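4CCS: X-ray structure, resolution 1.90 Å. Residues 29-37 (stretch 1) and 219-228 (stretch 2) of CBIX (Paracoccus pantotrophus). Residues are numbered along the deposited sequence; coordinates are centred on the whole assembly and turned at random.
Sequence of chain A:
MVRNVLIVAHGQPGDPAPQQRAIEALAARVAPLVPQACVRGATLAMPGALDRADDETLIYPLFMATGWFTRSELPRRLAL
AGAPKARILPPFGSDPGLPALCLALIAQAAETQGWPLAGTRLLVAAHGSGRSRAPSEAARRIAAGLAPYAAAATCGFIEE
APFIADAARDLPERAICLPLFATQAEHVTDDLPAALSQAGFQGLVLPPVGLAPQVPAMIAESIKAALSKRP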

# COMPACT_ATOMS: atom_id res chain seq x y z
N ARG A 29 7.93 0.35 -14.34
CA ARG A 29 8.57 -0.86 -13.82
C ARG A 29 7.64 -2.06 -14.03
O ARG A 29 8.12 -3.17 -14.30
CB ARG A 29 8.98 -0.71 -12.34
CG ARG A 29 10.16 0.24 -12.12
CD ARG A 29 10.17 0.79 -10.71
NE ARG A 29 10.70 -0.17 -9.74
CZ ARG A 29 10.32 -0.26 -8.47
NH1 ARG A 29 9.37 0.54 -7.99
NH2 ARG A 29 10.87 -1.17 -7.67
N VAL A 30 6.31 -1.85 -13.95
CA VAL A 30 5.28 -2.87 -14.18
C VAL A 30 5.29 -3.27 -15.68
O VAL A 30 5.27 -4.46 -16.00
CB VAL A 30 3.87 -2.39 -13.70
CG1 VAL A 30 2.75 -3.32 -14.15
CG2 VAL A 30 3.84 -2.19 -12.18
N ALA A 31 5.32 -2.25 -16.58
CA ALA A 31 5.24 -2.36 -18.04
C ALA A 31 6.04 -3.55 -18.68
O ALA A 31 5.38 -4.36 -19.32
CB ALA A 31 5.63 -1.03 -18.69
N PRO A 32 7.40 -3.69 -18.49
CA PRO A 32 8.11 -4.82 -19.14
C PRO A 32 7.70 -6.23 -18.66
O PRO A 32 8.08 -7.22 -19.29
CB PRO A 32 9.58 -4.53 -18.87
CG PRO A 32 9.59 -3.71 -17.64
CD PRO A 32 8.36 -2.87 -17.73
N LEU A 33 6.91 -6.30 -17.57
CA LEU A 33 6.44 -7.54 -16.97
C LEU A 33 5.05 -7.97 -17.47
O LEU A 33 4.64 -9.09 -17.19
CB LEU A 33 6.49 -7.45 -15.43
CG LEU A 33 7.79 -6.94 -14.80
CD1 LEU A 33 7.65 -6.77 -13.31
CD2 LEU A 33 8.97 -7.85 -15.11
N VAL A 34 4.33 -7.08 -18.20
CA VAL A 34 3.00 -7.36 -18.79
C VAL A 34 3.04 -6.94 -20.29
O VAL A 34 2.38 -5.97 -20.65
CB VAL A 34 1.81 -6.67 -18.05
CG1 VAL A 34 0.47 -7.28 -18.43
CG2 VAL A 34 1.99 -6.68 -16.54
N PRO A 35 3.79 -7.68 -21.16
CA PRO A 35 3.89 -7.30 -22.58
C PRO A 35 2.57 -7.24 -23.35
O PRO A 35 2.46 -6.45 -24.29
CB PRO A 35 4.85 -8.34 -23.17
CG PRO A 35 5.62 -8.86 -22.02
CD PRO A 35 4.62 -8.88 -20.90
N GLN A 36 1.56 -8.02 -22.94
CA GLN A 36 0.24 -8.06 -23.59
C GLN A 36 -0.64 -6.81 -23.28
O GLN A 36 -1.75 -6.70 -23.80
CB GLN A 36 -0.50 -9.37 -23.27
CG GLN A 36 -0.80 -9.60 -21.78
CD GLN A 36 0.27 -10.39 -21.04
OE1 GLN A 36 1.43 -9.98 -20.94
NE2 GLN A 36 -0.12 -11.51 -20.44
N ALA A 37 -0.13 -5.88 -22.46
CA ALA A 37 -0.88 -4.68 -22.09
C ALA A 37 -0.06 -3.39 -22.19
O ALA A 37 1.17 -3.43 -22.16
CB ALA A 37 -1.42 -4.84 -20.67
N ILE A 219 2.14 -6.44 -8.89
CA ILE A 219 1.09 -5.76 -9.66
C ILE A 219 0.92 -6.44 -11.03
O ILE A 219 -0.21 -6.70 -11.45
CB ILE A 219 1.37 -4.23 -9.78
CG1 ILE A 219 1.47 -3.57 -8.38
CG2 ILE A 219 0.31 -3.54 -10.66
CD1 ILE A 219 1.79 -2.01 -8.39
N ALA A 220 2.04 -6.73 -11.71
CA ALA A 220 2.04 -7.41 -13.01
C ALA A 220 1.25 -8.74 -12.95
O ALA A 220 0.44 -9.02 -13.84
CB ALA A 220 3.47 -7.66 -13.47
N GLU A 221 1.46 -9.55 -11.88
CA GLU A 221 0.78 -10.84 -11.74
C GLU A 221 -0.70 -10.67 -11.54
O GLU A 221 -1.47 -11.44 -12.11
CB GLU A 221 1.41 -11.74 -10.65
CG GLU A 221 2.86 -12.12 -10.92
CD GLU A 221 3.18 -12.84 -12.23
OE1 GLU A 221 2.29 -13.51 -12.78
OE2 GLU A 221 4.35 -12.75 -12.68
N SER A 222 -1.12 -9.60 -10.83
CA SER A 222 -2.53 -9.28 -10.63
C SER A 222 -3.21 -8.80 -11.93
O SER A 222 -4.37 -9.12 -12.15
CB SER A 222 -2.70 -8.28 -9.49
OG SER A 222 -2.38 -8.95 -8.28
N ILE A 223 -2.48 -8.06 -12.79
CA ILE A 223 -2.97 -7.60 -14.10
C ILE A 223 -3.15 -8.83 -15.03
O ILE A 223 -4.23 -9.04 -15.58
CB ILE A 223 -2.04 -6.52 -14.74
CG1 ILE A 223 -2.05 -5.20 -13.92
CG2 ILE A 223 -2.45 -6.26 -16.20
CD1 ILE A 223 -0.85 -4.28 -14.21
N LYS A 224 -2.07 -9.63 -15.19
CA LYS A 224 -2.02 -10.86 -16.01
C LYS A 224 -3.17 -11.82 -15.68
O LYS A 224 -3.78 -12.37 -16.60
CB LYS A 224 -0.68 -11.58 -15.85
CG LYS A 224 0.47 -10.96 -16.64
CD LYS A 224 1.71 -11.85 -16.66
CE LYS A 224 2.71 -11.51 -15.59
NZ LYS A 224 3.95 -12.31 -15.72
N ALA A 225 -3.50 -11.97 -14.38
CA ALA A 225 -4.59 -12.82 -13.89
C ALA A 225 -5.97 -12.30 -14.28
O ALA A 225 -6.91 -13.10 -14.39
CB ALA A 225 -4.50 -12.95 -12.37
N ALA A 226 -6.11 -10.97 -14.48
CA ALA A 226 -7.38 -10.35 -14.86
C ALA A 226 -7.60 -10.26 -16.38
O ALA A 226 -8.70 -9.90 -16.82
CB ALA A 226 -7.50 -8.98 -14.22
N LEU A 227 -6.57 -10.58 -17.18
CA LEU A 227 -6.65 -10.57 -18.64
C LEU A 227 -7.11 -11.93 -19.18
O LEU A 227 -6.95 -12.95 -18.50
CB LEU A 227 -5.28 -10.21 -19.27
CG LEU A 227 -4.68 -8.84 -18.94
CD1 LEU A 227 -3.19 -8.85 -19.14
CD2 LEU A 227 -5.32 -7.72 -19.76
N SER A 228 -7.67 -11.96 -20.39
CA SER A 228 -8.12 -13.20 -21.02
C SER A 228 -7.66 -13.27 -22.47
O SER A 228 -6.65 -12.66 -22.83
CB SER A 228 -9.63 -13.35 -20.93
OG SER A 228 -10.02 -14.71 -21.04

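No hydrogen bond or salt bridge crosses between these stretches; they are held by side-chain packing, with 411 Å² buried over both sides. Stretch 2 supplies one flank of a helix, meeting stretch 1 where a helix passes through a 3-10 segment into a type I turn from Val34 to Ala37.

Ile219 opens the contact from the side, its CB lying 4.0 Å from CG2 of Val30. One residue on, Ala220 gives the closest CA approach, its CA 5.7 Å from the CA of Val30. A methyl suits this spot: Ala220 CB points toward stretch 1 and already lies 3.5 Å from Val34 CG2 and 3.6 Å from Leu33 CB, so the short side chain packs against both at close range. Glu221 and Ser222 follow without touching stretch 1, and both can be polar.

Ile223, one helical turn after Ile219, points back toward the partner. It touches two valines: CD1 sits 3.7 Å from Val30 CG1, and CG2 sits 3.8 Å from Val34 CG1. One buried isoleucine thus packs against both.

Lys224 leaves CA sideways and works as an amphipathic edge. Its CG packs 4.1 Å from Val34 CG1 and 3.9 Å from Gln36 NE2, while CE passes 3.5 Å from Leu33 O. The charge is settled within stretch 2, where NZ forms a salt bridge to Glu221 OE2 at 3.1 Å. Thus the aliphatic stem covers the partner without leaving the ammonium unpaired.

Ala225 and Ala226 make no contact. Leu227, beyond the helix, turns toward stretch 1 again; its apolar end continues the packing, CD1 lying 3.6 Å from the aliphatic CG of Gln36 and 4.0 Å from Val34 CG1. The rule is economical: small where the CA atoms come closest, branched where the side chains are buried, long and amphipathic at the margin.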